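Local coordinates for protein tyrosinase (Aspergillus oryzae, PDB 6JU8) that probably oxidises L-tyrosine and L-dopa to L-dopaquinone with molecular oxygen at a dinuclear copper centre, as expected for a melanin-forming tyrosinase, at residues L67-H71 / W106-Y110; H332-H336 / F372-H376. The protein carries 1 engineered substitution. All coordinates share one frame. Residues are numbered along the deposited sequence.

Interaction 1: L67-H71 / W106-Y110. With CU (copper (II) ion), chain C.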
ATOM      1  N   LEU A  67       3.849  23.848  -7.385  1.00  9.02           N
ATOM      2  CA  LEU A  67       2.832  24.324  -6.445  1.00  9.33           C
ATOM      3  C   LEU A  67       3.031  23.754  -5.050  1.00  9.38           C
ATOM      4  O   LEU A  67       3.001  24.505  -4.062  1.00  9.42           O
ATOM      5  CB  LEU A  67       1.435  23.952  -6.966  1.00 10.06           C
ATOM      6  CG  LEU A  67       1.041  24.692  -8.245  1.00 10.97           C
ATOM      7  CD1 LEU A  67      -0.214  24.071  -8.825  1.00 13.03           C
ATOM      8  CD2 LEU A  67       0.825  26.176  -7.935  1.00 12.92           C
ATOM      9  N   ALA A  68       3.295  22.449  -4.952  1.00  8.99           N
ATOM     10  CA  ALA A  68       3.662  21.846  -3.675  1.00  9.36           C
ATOM     11  C   ALA A  68       4.952  22.445  -3.125  1.00  8.41           C
ATOM     12  O   ALA A  68       5.126  22.591  -1.912  1.00  9.82           O
ATOM     13  CB  ALA A  68       3.816  20.348  -3.842  1.00  9.71           C
ATOM     14  N   GLY A  69       5.872  22.830  -4.013  1.00 10.00           N
ATOM     15  CA  GLY A  69       7.142  23.389  -3.585  1.00  9.94           C
ATOM     16  C   GLY A  69       6.992  24.734  -2.921  1.00 10.30           C
ATOM     17  O   GLY A  69       7.882  25.153  -2.176  1.00 13.04           O
ATOM     18  N   ILE A  70       5.878  25.437  -3.119  1.00  9.44           N
ATOM     19  CA  ILE A  70       5.694  26.715  -2.407  1.00  9.77           C
ATOM     20  C   ILE A  70       5.782  26.513  -0.921  1.00  8.81           C
ATOM     21  O   ILE A  70       6.317  27.355  -0.188  1.00 10.99           O
ATOM     22  CB  ILE A  70       4.322  27.320  -2.799  1.00 10.08           C
ATOM     23  CG1 ILE A  70       4.319  27.796  -4.259  1.00 10.51           C
ATOM     24  CG2 ILE A  70       3.956  28.448  -1.851  1.00 11.03           C
ATOM     25  CD1 ILE A  70       2.954  28.099  -4.822  1.00 10.58           C
ATOM     26  N   HIS A  71       5.209  25.414  -0.441  1.00  9.62           N
ATOM     27  CA  HIS A  71       5.036  25.187   0.994  1.00  9.02           C
ATOM     28  C   HIS A  71       6.375  25.002   1.705  1.00  9.07           C
ATOM     29  O   HIS A  71       6.546  25.493   2.810  1.00 13.42           O
ATOM     30  CB  HIS A  71       4.166  23.948   1.166  1.00  9.65           C
ATOM     31  CG  HIS A  71       3.742  23.629   2.554  1.00  8.57           C
ATOM     32  ND1 HIS A  71       4.348  22.594   3.250  1.00 10.14           N
ATOM     33  CD2 HIS A  71       2.825  24.164   3.381  1.00 11.30           C
ATOM     34  CE1 HIS A  71       3.774  22.523   4.455  1.00 12.16           C
ATOM     35  NE2 HIS A  71       2.854  23.454   4.563  1.00 12.65           N
ATOM     36  N   TRP A 106      -2.658  32.331   5.534  1.00  9.03           N
ATOM     37  CA  TRP A 106      -1.715  31.912   4.473  1.00  9.04           C
ATOM     38  C   TRP A 106      -2.259  30.683   3.776  1.00  8.66           C
ATOM     39  O   TRP A 106      -2.285  30.587   2.537  1.00  9.35           O
ATOM     40  CB  TRP A 106      -0.311  31.665   5.088  1.00  9.71           C
ATOM     41  CG  TRP A 106       0.686  31.418   3.985  1.00  8.90           C
ATOM     42  CD1 TRP A 106       1.458  32.375   3.383  1.00  9.85           C
ATOM     43  CD2 TRP A 106       1.004  30.182   3.358  1.00  9.00           C
ATOM     44  NE1 TRP A 106       2.252  31.810   2.398  1.00  9.44           N
ATOM     45  CE2 TRP A 106       1.976  30.460   2.372  1.00 10.02           C
ATOM     46  CE3 TRP A 106       0.547  28.860   3.518  1.00  9.24           C
ATOM     47  CZ2 TRP A 106       2.510  29.463   1.551  1.00  9.94           C
ATOM     48  CZ3 TRP A 106       1.086  27.876   2.707  1.00  8.61           C
ATOM     49  CH2 TRP A 106       2.058  28.175   1.726  1.00 10.53           C
ATOM     50  N   HIS A 107      -2.708  29.684   4.559  1.00  8.45           N
ATOM     51  CA  HIS A 107      -3.188  28.452   3.936  1.00  8.38           C
ATOM     52  C   HIS A 107      -4.506  28.646   3.219  1.00  8.44           C
ATOM     53  O   HIS A 107      -4.744  27.938   2.218  1.00  9.26           O
ATOM     54  CB  HIS A 107      -3.273  27.330   4.985  1.00  8.83           C
ATOM     55  CG  HIS A 107      -1.927  26.825   5.386  1.00  9.40           C
ATOM     56  ND1 HIS A 107      -1.141  27.394   6.380  1.00  9.65           N
ATOM     57  CD2 HIS A 107      -1.183  25.800   4.907  1.00  9.80           C
ATOM     58  CE1 HIS A 107       0.004  26.719   6.492  1.00  9.81           C
ATOM     59  NE2 HIS A 107       0.010  25.748   5.597  1.00 10.59           N
ATOM     60  N   ARG A 108      -5.351  29.595   3.620  1.00  8.79           N
ATOM     61  CA  ARG A 108      -6.581  29.878   2.891  1.00  9.14           C
ATOM     62  C   ARG A 108      -6.234  30.267   1.464  1.00  8.58           C
ATOM     63  O   ARG A 108      -6.865  29.789   0.506  1.00 10.14           O
ATOM     64  CB  ARG A 108      -7.370  30.984   3.602  1.00  9.85           C
ATOM     65  CG  ARG A 108      -8.616  31.420   2.805  1.00 10.16           C
ATOM     66  CD  ARG A 108      -9.604  32.204   3.672  1.00 10.32           C
ATOM     67  NE  ARG A 108     -10.275  31.330   4.625  1.00  9.33           N
ATOM     68  CZ  ARG A 108     -11.018  31.707   5.647  1.00 10.04           C
ATOM     69  NH1 ARG A 108     -11.269  32.985   5.918  1.00 11.24           N
ATOM     70  NH2 ARG A 108     -11.543  30.772   6.441  1.00 10.25           N
ATOM     71  N   VAL A 109      -5.233  31.148   1.302  1.00  9.48           N
ATOM     72  CA  VAL A 109      -4.841  31.566  -0.050  1.00  9.65           C
ATOM     73  C   VAL A 109      -4.206  30.410  -0.799  1.00  9.26           C
ATOM     74  O   VAL A 109      -4.464  30.207  -2.003  1.00  9.71           O
ATOM     75  CB  VAL A 109      -3.895  32.781   0.011  1.00 10.22           C
ATOM     76  CG1 VAL A 109      -3.516  33.227  -1.409  1.00 12.04           C
ATOM     77  CG2 VAL A 109      -4.494  33.979   0.745  1.00 11.67           C
ATOM     78  N   TYR A 110      -3.374  29.606  -0.139  1.00  8.69           N
ATOM     79  CA  TYR A 110      -2.691  28.483  -0.803  1.00  9.26           C
ATOM     80  C   TYR A 110      -3.693  27.497  -1.369  1.00  9.18           C
ATOM     81  O   TYR A 110      -3.538  27.058  -2.525  1.00  9.86           O
ATOM     82  CB  TYR A 110      -1.793  27.802   0.218  1.00  9.31           C
ATOM     83  CG  TYR A 110      -0.743  26.851  -0.302  1.00  8.78           C
ATOM     84  CD1 TYR A 110      -0.119  27.004  -1.529  1.00  9.28           C
ATOM     85  CD2 TYR A 110      -0.349  25.773   0.498  1.00  8.88           C
ATOM     86  CE1 TYR A 110       0.861  26.126  -1.967  1.00  9.17           C
ATOM     87  CE2 TYR A 110       0.657  24.900   0.096  1.00  8.44           C
ATOM     88  CZ  TYR A 110       1.244  25.069  -1.153  1.00  9.61           C
ATOM     89  OH  TYR A 110       2.232  24.180  -1.517  1.00 10.22           O
TER
HETATM   90 CU    CU C 501       1.580  24.546   5.873  0.51 14.86          CU
HETATM   91  O   HOH W   1       0.945  22.827   6.470  1.00 22.12           O
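Leu67, on helix 64-69, meets its partner through the backbone: its O accepts a hydrogen bond from Tyr110 OH at 2.7 Å. A tyrosine suits this place because its long, rigid ring carries the donor across from helix 103-129, while the apolar Leu67 side chain packs further along that helix, on Leu113 and Val117. Ala68 points its CB away, its side chain touching Tyr368, and its backbone makes the approach: its O lies 3.3 Å from Tyr110 OH. Ile70 turns toward the helix and fills the space between two aromatic side chains, its CG2 lying 3.8 Å from Trp106 CZ2 and its CB 3.8 Å from Tyr110 CE1. Trp106 satisfies its indole NE1 on Arg409 O. His71 ends the segment with its CB 3.3 Å from Tyr110 OH and its NE2 on copper at 2.1 Å. His107 NE2 binds the same ion at 2.0 Å, its ND1 held by Phe103 O, and His98 is the third histidine ligand; water 1 sits 1.9 Å from the metal. The NE2 atoms of His71 and His107, 3.8 Å apart, are joined through copper, so the contact combines apolar packing and one hydrogen bond with shared metal coordination.

Interaction 2: H332-H336 / F372-H376. With CU (copper (II) ion), chain D.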
ATOM      1  N   HIS A 332      -4.315  20.296  13.619  1.00  8.72           N
ATOM      2  CA  HIS A 332      -3.825  20.097  12.259  1.00  8.10           C
ATOM      3  C   HIS A 332      -2.471  19.404  12.233  1.00  8.68           C
ATOM      4  O   HIS A 332      -2.239  18.568  11.347  1.00  8.87           O
ATOM      5  CB  HIS A 332      -3.760  21.465  11.578  1.00 11.03           C
ATOM      6  CG  HIS A 332      -2.601  21.719  10.669  1.00  9.78           C
ATOM      7  ND1 HIS A 332      -1.353  22.121  11.116  1.00 11.13           N
ATOM      8  CD2 HIS A 332      -2.517  21.693   9.318  1.00  9.40           C
ATOM      9  CE1 HIS A 332      -0.560  22.310  10.072  1.00 11.00           C
ATOM     10  NE2 HIS A 332      -1.238  22.052   8.945  1.00 10.19           N
ATOM     11  N   ASN A 333      -1.568  19.722  13.156  1.00  8.89           N
ATOM     12  CA  ASN A 333      -0.227  19.118  13.208  1.00  8.90           C
ATOM     13  C   ASN A 333      -0.339  17.644  13.532  1.00  8.63           C
ATOM     14  O   ASN A 333       0.364  16.816  12.936  1.00 10.32           O
ATOM     15  CB  ASN A 333       0.579  19.813  14.310  1.00 10.83           C
ATOM     16  CG  ASN A 333       1.037  21.224  13.994  1.00 10.51           C
ATOM     17  OD1 ASN A 333       0.853  21.715  12.895  1.00 12.00           O
ATOM     18  ND2 ASN A 333       1.596  21.872  15.017  1.00 12.44           N
ATOM     19  N   ASN A 334      -1.188  17.303  14.490  1.00  8.52           N
ATOM     20  CA  ASN A 334      -1.401  15.897  14.830  1.00  8.66           C
ATOM     21  C   ASN A 334      -1.963  15.156  13.626  1.00  8.28           C
ATOM     22  O   ASN A 334      -1.523  14.038  13.312  1.00  9.23           O
ATOM     23  CB  ASN A 334      -2.332  15.804  16.038  1.00  9.94           C
ATOM     24  CG  ASN A 334      -1.582  16.036  17.327  1.00  9.87           C
ATOM     25  OD1 ASN A 334      -0.908  15.134  17.833  1.00 10.16           O
ATOM     26  ND2 ASN A 334      -1.717  17.227  17.892  1.00 10.99           N
ATOM     27  N   VAL A 335      -2.956  15.717  12.931  1.00  7.99           N
ATOM     28  CA  VAL A 335      -3.522  15.000  11.782  1.00  8.48           C
ATOM     29  C   VAL A 335      -2.459  14.789  10.721  1.00  8.43           C
ATOM     30  O   VAL A 335      -2.372  13.698  10.139  1.00  8.75           O
ATOM     31  CB  VAL A 335      -4.754  15.746  11.240  1.00  8.60           C
ATOM     32  CG1 VAL A 335      -5.241  15.059   9.981  1.00  9.91           C
ATOM     33  CG2 VAL A 335      -5.844  15.772  12.299  1.00 10.40           C
ATOM     34  N   HIS A 336      -1.586  15.770  10.451  1.00  9.16           N
ATOM     35  CA  HIS A 336      -0.455  15.542   9.544  1.00  8.91           C
ATOM     36  C   HIS A 336       0.354  14.315   9.972  1.00  8.58           C
ATOM     37  O   HIS A 336       0.696  13.450   9.158  1.00  9.00           O
ATOM     38  CB  HIS A 336       0.472  16.755   9.559  1.00  8.28           C
ATOM     39  CG  HIS A 336       0.209  17.811   8.534  1.00  8.43           C
ATOM     40  ND1 HIS A 336       0.552  17.640   7.207  1.00 10.48           N
ATOM     41  CD2 HIS A 336      -0.313  19.056   8.621  1.00  9.37           C
ATOM     42  CE1 HIS A 336       0.264  18.730   6.525  1.00 10.18           C
ATOM     43  NE2 HIS A 336      -0.301  19.601   7.344  1.00  9.36           N
ATOM     44  N   PHE A 372      -2.696  16.380   1.281  1.00  8.22           N
ATOM     45  CA  PHE A 372      -2.346  17.648   1.915  1.00  8.03           C
ATOM     46  C   PHE A 372      -3.444  18.680   1.681  1.00  8.12           C
ATOM     47  O   PHE A 372      -3.895  19.390   2.588  1.00  8.40           O
ATOM     48  CB  PHE A 372      -1.019  18.168   1.344  1.00  8.51           C
ATOM     49  CG  PHE A 372      -0.655  19.549   1.830  1.00  8.52           C
ATOM     50  CD1 PHE A 372      -1.113  20.672   1.149  1.00  8.99           C
ATOM     51  CD2 PHE A 372       0.142  19.707   2.962  1.00  9.24           C
ATOM     52  CE1 PHE A 372      -0.787  21.942   1.612  1.00  9.64           C
ATOM     53  CE2 PHE A 372       0.488  20.955   3.417  1.00  9.40           C
ATOM     54  CZ  PHE A 372       0.019  22.065   2.722  1.00  9.98           C
ATOM     55  N   TRP A 373      -3.862  18.820   0.429  1.00  8.36           N
ATOM     56  CA  TRP A 373      -4.758  19.896   0.036  1.00  8.83           C
ATOM     57  C   TRP A 373      -6.165  19.665   0.559  1.00  8.85           C
ATOM     58  O   TRP A 373      -6.889  20.610   0.844  1.00  8.64           O
ATOM     59  CB  TRP A 373      -4.754  19.957  -1.497  1.00  9.00           C
ATOM     60  CG  TRP A 373      -3.366  20.001  -2.076  1.00  9.06           C
ATOM     61  CD1 TRP A 373      -2.619  18.937  -2.516  1.00  9.75           C
ATOM     62  CD2 TRP A 373      -2.559  21.171  -2.301  1.00  9.38           C
ATOM     63  NE1 TRP A 373      -1.395  19.370  -2.981  1.00 10.57           N
ATOM     64  CE2 TRP A 373      -1.344  20.743  -2.867  1.00  9.92           C
ATOM     65  CE3 TRP A 373      -2.751  22.552  -2.079  1.00  9.15           C
ATOM     66  CZ2 TRP A 373      -0.332  21.635  -3.216  1.00 11.38           C
ATOM     67  CZ3 TRP A 373      -1.737  23.438  -2.424  1.00 10.49           C
ATOM     68  CH2 TRP A 373      -0.526  22.976  -2.992  1.00 11.23           C
ATOM     69  N   LEU A 374      -6.543  18.392   0.660  1.00  9.09           N
ATOM     70  CA  LEU A 374      -7.866  18.023   1.196  1.00  8.68           C
ATOM     71  C   LEU A 374      -7.937  18.240   2.693  1.00  7.95           C
ATOM     72  O   LEU A 374      -8.946  18.735   3.210  1.00  8.78           O
ATOM     73  CB  LEU A 374      -8.144  16.562   0.837  1.00 10.46           C
ATOM     74  CG  LEU A 374      -8.019  16.175  -0.634  1.00  9.90           C
ATOM     75  CD1 LEU A 374      -8.317  14.690  -0.801  1.00 11.94           C
ATOM     76  CD2 LEU A 374      -8.904  17.015  -1.548  1.00 12.43           C
ATOM     77  N   HIS A 375      -6.836  17.929   3.368  1.00  7.91           N
ATOM     78  CA  HIS A 375      -6.688  18.288   4.785  1.00  8.41           C
ATOM     79  C   HIS A 375      -6.795  19.794   4.965  1.00  8.14           C
ATOM     80  O   HIS A 375      -7.566  20.301   5.799  1.00  8.46           O
ATOM     81  CB  HIS A 375      -5.332  17.764   5.273  1.00  8.45           C
ATOM     82  CG  HIS A 375      -5.019  18.076   6.695  1.00  8.06           C
ATOM     83  ND1 HIS A 375      -5.937  17.952   7.714  1.00  9.08           N
ATOM     84  CD2 HIS A 375      -3.829  18.454   7.256  1.00  9.62           C
ATOM     85  CE1 HIS A 375      -5.322  18.275   8.849  1.00  9.29           C
ATOM     86  NE2 HIS A 375      -4.049  18.587   8.614  1.00  9.85           N
ATOM     87  N   HIS A 376      -5.993  20.554   4.185  1.00  8.69           N
ATOM     88  CA  HIS A 376      -6.054  22.001   4.365  1.00  8.06           C
ATOM     89  C   HIS A 376      -7.379  22.587   3.920  1.00  8.52           C
ATOM     90  O   HIS A 376      -7.787  23.621   4.453  1.00  8.92           O
ATOM     91  CB  HIS A 376      -4.862  22.671   3.648  1.00  9.48           C
ATOM     92  CG  HIS A 376      -3.727  22.739   4.649  1.00  8.95           C
ATOM     93  ND1 HIS A 376      -3.743  23.675   5.662  1.00  9.59           N
ATOM     94  CD2 HIS A 376      -2.677  21.927   4.896  1.00 10.31           C
ATOM     95  CE1 HIS A 376      -2.703  23.470   6.450  1.00  9.66           C
ATOM     96  NE2 HIS A 376      -2.020  22.398   6.007  1.00 10.27           N
TER
HETATM   97 CU    CU D 502      -0.755  21.391   6.924  0.53 10.87          CU
HETATM   98  O   HOH W   1       0.945  22.827   6.470  1.00 22.12           O
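The second copper site of the type-3 dinuclear centre is built here by two nearly antiparallel helices, whose segment axes approach to 11.4 Å at 154°. Copper is bound by His332 NE2 at 2.2 Å, His336 NE2 at 1.9 Å and His376 NE2 at 1.9 Å, with water 1 at 2.3 Å. His332 and His336 stand one helical turn apart, so both can reach the same ion; their NE2 atoms lie 3.1 Å from each other as fellow ligands. His332 ND1 bonds to Glu329 O and only weakly to Asn333 OD1, and His336 ND1 bonds to Met360 O, which leaves each NE2 to the metal. His375 does not bind copper: its NE2 donates to His332 O at 3.3 Å, an oxygen that also accepts His336 N in the helix. Its ring, turned edge-on to the face of His336, makes a T-shaped pair with centroids 4.9 Å apart. Phe372 belongs to the same aromatic cluster, its CD2 3.7 Å from His336 CE1, and Val335 CG1 packs 3.4 Å from His375 CE1, apolar groups well placed in a buried site. Helix 103-129 adjoins the pair, with Phe103 and Val111 against His376 and the His107 ring stacked on it, while the loop residue Trp150 lies against Val335.

Following the chain from its N terminus, interaction 1 comes first: helix 64-69 leads into a mostly irregular run that includes the copper ligand His98, and the contact closes it on helix 103-129. Much later, interaction 2 joins helix 328-340 to helix 371-389 across 35 intervening residues. The two closures are in series, neither nesting nor crossing, yet in space they touch inside the common central domain of tyrosinase. His107 CD2 lies 3.2 Å from His376 CE1, and Tyr110 CZ lies 3.3 Å from Trp373 CH2, so helices 103-129 and 371-389 pack together. Water 1 lies between both coppers, uniting the two half-sites as one dinuclear centre.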